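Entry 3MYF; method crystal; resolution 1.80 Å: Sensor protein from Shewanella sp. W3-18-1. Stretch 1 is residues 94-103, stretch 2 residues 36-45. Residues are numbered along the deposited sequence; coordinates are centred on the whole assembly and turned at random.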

# COMPACT_ATOMS: atom_id res chain seq x y z
N GLU A 94 3.63 24.30 -1.74
CA GLU A 94 4.17 22.95 -2.04
C GLU A 94 3.13 21.86 -1.85
O GLU A 94 3.09 20.87 -2.61
CB GLU A 94 5.41 22.64 -1.19
CG GLU A 94 6.63 23.49 -1.54
CD GLU A 94 6.79 24.73 -0.66
OE1 GLU A 94 5.81 25.23 -0.06
OE2 GLU A 94 7.93 25.21 -0.59
N ILE A 95 2.27 22.02 -0.84
CA ILE A 95 1.24 21.01 -0.59
C ILE A 95 0.21 21.02 -1.71
O ILE A 95 -0.22 19.95 -2.19
CB ILE A 95 0.60 21.19 0.80
CG1 ILE A 95 1.63 20.83 1.88
CG2 ILE A 95 -0.68 20.34 0.92
CD1 ILE A 95 1.29 21.37 3.28
N LEU A 96 -0.17 22.22 -2.16
CA LEU A 96 -1.11 22.36 -3.28
C LEU A 96 -0.52 21.77 -4.56
O LEU A 96 -1.23 21.11 -5.35
CB LEU A 96 -1.53 23.83 -3.50
CG LEU A 96 -2.52 24.48 -2.51
CD1 LEU A 96 -2.72 25.98 -2.81
CD2 LEU A 96 -3.88 23.78 -2.46
N GLU A 97 0.77 22.02 -4.77
CA GLU A 97 1.47 21.47 -5.91
C GLU A 97 1.49 19.94 -5.80
O GLU A 97 1.36 19.23 -6.80
CB GLU A 97 2.89 21.98 -5.96
CG GLU A 97 3.61 21.67 -7.27
CD GLU A 97 5.02 22.21 -7.28
OE1 GLU A 97 5.38 22.98 -6.35
OE2 GLU A 97 5.77 21.86 -8.23
N LEU A 98 1.71 19.44 -4.58
CA LEU A 98 1.71 17.99 -4.38
C LEU A 98 0.35 17.37 -4.67
O LEU A 98 0.27 16.31 -5.34
CB LEU A 98 2.17 17.60 -2.98
CG LEU A 98 2.07 16.10 -2.66
CD1 LEU A 98 3.08 15.25 -3.46
CD2 LEU A 98 2.26 15.92 -1.17
N LEU A 99 -0.72 18.01 -4.19
CA LEU A 99 -2.08 17.49 -4.45
C LEU A 99 -2.36 17.41 -5.94
O LEU A 99 -2.89 16.41 -6.42
CB LEU A 99 -3.14 18.35 -3.76
CG LEU A 99 -3.21 18.17 -2.24
CD1 LEU A 99 -4.07 19.28 -1.62
CD2 LEU A 99 -3.74 16.79 -1.90
N ASP A 100 -2.01 18.47 -6.67
CA ASP A 100 -2.20 18.49 -8.12
C ASP A 100 -1.42 17.34 -8.77
O ASP A 100 -1.93 16.67 -9.69
CB ASP A 100 -1.74 19.84 -8.69
CG ASP A 100 -1.94 19.93 -10.18
OD1 ASP A 100 -0.94 19.82 -10.93
OD2 ASP A 100 -3.09 20.10 -10.62
N GLU A 101 -0.19 17.13 -8.31
CA GLU A 101 0.64 16.03 -8.79
C GLU A 101 0.03 14.65 -8.53
O GLU A 101 0.13 13.77 -9.37
CB GLU A 101 2.07 16.13 -8.23
CG GLU A 101 3.09 15.11 -8.79
CD GLU A 101 3.34 15.24 -10.30
OE1 GLU A 101 3.05 16.29 -10.91
OE2 GLU A 101 3.86 14.27 -10.88
N LEU A 102 -0.59 14.45 -7.37
CA LEU A 102 -1.20 13.15 -7.04
C LEU A 102 -2.38 12.79 -7.93
O LEU A 102 -2.58 11.62 -8.27
CB LEU A 102 -1.58 13.06 -5.57
CG LEU A 102 -0.33 13.11 -4.69
CD1 LEU A 102 -0.74 13.01 -3.21
CD2 LEU A 102 0.67 12.01 -5.08
N THR A 103 -3.15 13.80 -8.34
CA THR A 103 -4.18 13.60 -9.35
C THR A 103 -3.58 13.07 -10.67
O THR A 103 -4.12 12.14 -11.26
CB THR A 103 -5.00 14.89 -9.58
OG1 THR A 103 -5.73 15.20 -8.39
CG2 THR A 103 -6.01 14.70 -10.72
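Stretch 2 (36-45) TVEKIQTALG

Residues 36-45 form a continuous stretch of α-helix, as do residues 94-103, and both helices run on beyond the ends of these segments. The backbone angles stay in the helical basin throughout, and i to i+4 hydrogen bonds hold each segment, from Ile40 N to Thr36 O at 2.9 Å in one and from Leu98 N to Glu94 O at 2.8 Å in the other. The two helices lie nearly antiparallel, with 159° between their N-to-C directions and a signed crossing angle of -159°. Their axes approach to 10.7 Å, a spacing that leaves room for branched aliphatic side chains between the backbones. The register follows from the direction: Leu44, late in its segment, faces Ile95, early in the other, with 7.9 Å from CA to CA, while Val37 lies nearest Leu99, with 6.7 Å between their CA atoms.

The organising residue is Ile40. Its CA-to-CB bond points toward the other helix, and its side chain enters as a knob into a hole made by Ile95, Leu98, Leu99 and Leu102. Those four positions, i, i+3, i+4 and i+7, give the classic diamond on a helix surface. Both ends of the branched side chain are used. Ile40 CG2 lies 3.7 Å from Ile95 CG2 and 3.6 Å from Leu99 CD2, whereas Ile40 CD1 lies 4.1 Å from Leu98 CD2 and 4.0 Å from Leu102 CD1. With chi1 in m and chi2 in t, the side chain spreads its methyls across the hole and meets all four walls at van der Waals distance.

Spaced one turn before and after Ile40, Val37 and Leu44 continue the stripe. The CA-to-CB bond of Val37 is sideways, yet Val37 CG2 comes within 3.9 Å of Leu102 CB. The CA-to-CB bond of Leu44 points toward the other helix; the side chain adopts chi1 t, chi2 p, and Leu44 CD2 sits 4.2 Å from Ile95 CG2 and 4.0 Å from Leu96 CD2.

Leu99 answers from the opposing helix. Its CA-to-CB bond is sideways, but the end of the side chain comes nearer, so that Leu99 CD2 packs beside Ile40 and also reaches Val37, 3.9 Å from the backbone atom Val37 O and 4.1 Å from Val37 CG1. At the border of the contact, Leu99 CD1 and Leu99 CD2 both lie 4.0 Å from Gln41 CG. A polar residue can thus border an apolar seam by offering a methylene group.

No hydrogen bond crosses between the segments; shape and apolar contact account for the 416 Å² they bury together, both sides summed. Lys39, Thr42, Ala43 and Gly45 take no part in the contact, and Thr42 OG1 instead donates to Glu38 O of its own helix at 2.7 Å. On the partner, Glu94, Glu97, Asp100 and Glu101 are likewise out of reach. The rule to read here is a 3-4 spacing of aliphatic residues, Val37, Ile40 and Leu44, set against Ile95, Leu99 and Leu102 running the other way.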

# COMPACT_ATOMS: atom_id res chain seq x y z
N THR A 36 -4.81 8.99 1.04
CA THR A 36 -3.70 9.92 1.24
C THR A 36 -4.08 11.34 0.83
O THR A 36 -3.82 12.30 1.58
CB THR A 36 -2.45 9.46 0.47
OG1 THR A 36 -1.96 8.25 1.05
CG2 THR A 36 -1.34 10.53 0.54
N VAL A 37 -4.70 11.47 -0.34
CA VAL A 37 -5.17 12.77 -0.84
C VAL A 37 -6.16 13.43 0.15
O VAL A 37 -6.00 14.61 0.49
CB VAL A 37 -5.80 12.64 -2.26
CG1 VAL A 37 -6.60 13.89 -2.65
CG2 VAL A 37 -4.73 12.34 -3.33
N GLU A 38 -7.17 12.67 0.62
CA GLU A 38 -8.14 13.17 1.61
C GLU A 38 -7.49 13.62 2.93
O GLU A 38 -7.86 14.66 3.48
CB GLU A 38 -9.26 12.13 1.89
N LYS A 39 -6.56 12.82 3.43
CA LYS A 39 -5.82 13.17 4.64
C LYS A 39 -4.99 14.45 4.46
O LYS A 39 -4.92 15.28 5.37
CB LYS A 39 -4.94 12.01 5.13
CG LYS A 39 -5.72 10.81 5.70
CD LYS A 39 -4.90 10.02 6.73
CE LYS A 39 -3.68 9.33 6.13
NZ LYS A 39 -3.81 7.84 6.08
N ILE A 40 -4.34 14.60 3.30
CA ILE A 40 -3.56 15.83 3.02
C ILE A 40 -4.50 17.04 2.92
O ILE A 40 -4.24 18.08 3.54
CB ILE A 40 -2.71 15.68 1.74
CG1 ILE A 40 -1.62 14.61 1.94
CG2 ILE A 40 -2.09 16.99 1.33
CD1 ILE A 40 -0.92 14.15 0.62
N GLN A 41 -5.59 16.90 2.17
CA GLN A 41 -6.54 18.00 2.00
C GLN A 41 -7.09 18.46 3.34
O GLN A 41 -7.23 19.66 3.58
CB GLN A 41 -7.71 17.59 1.12
CG GLN A 41 -7.40 17.45 -0.36
CD GLN A 41 -8.52 16.74 -1.12
OE1 GLN A 41 -9.24 15.91 -0.56
NE2 GLN A 41 -8.64 17.05 -2.40
N THR A 42 -7.42 17.50 4.20
CA THR A 42 -8.05 17.78 5.49
C THR A 42 -7.04 18.45 6.43
O THR A 42 -7.37 19.45 7.07
CB THR A 42 -8.63 16.52 6.13
OG1 THR A 42 -9.57 15.92 5.22
CG2 THR A 42 -9.37 16.83 7.43
N ALA A 43 -5.83 17.89 6.48
CA ALA A 43 -4.77 18.47 7.32
C ALA A 43 -4.42 19.91 6.90
O ALA A 43 -4.17 20.77 7.76
CB ALA A 43 -3.52 17.57 7.32
N LEU A 44 -4.45 20.19 5.60
CA LEU A 44 -4.22 21.56 5.11
C LEU A 44 -5.27 22.56 5.65
O LEU A 44 -4.93 23.65 6.12
CB LEU A 44 -4.13 21.58 3.59
CG LEU A 44 -3.87 22.91 2.88
CD1 LEU A 44 -2.45 23.42 3.22
CD2 LEU A 44 -4.03 22.77 1.37
N GLY A 45 -6.55 22.17 5.57
CA GLY A 45 -7.65 23.02 6.04
C GLY A 45 -7.63 23.18 7.55
O GLY A 45 -7.98 24.25 8.08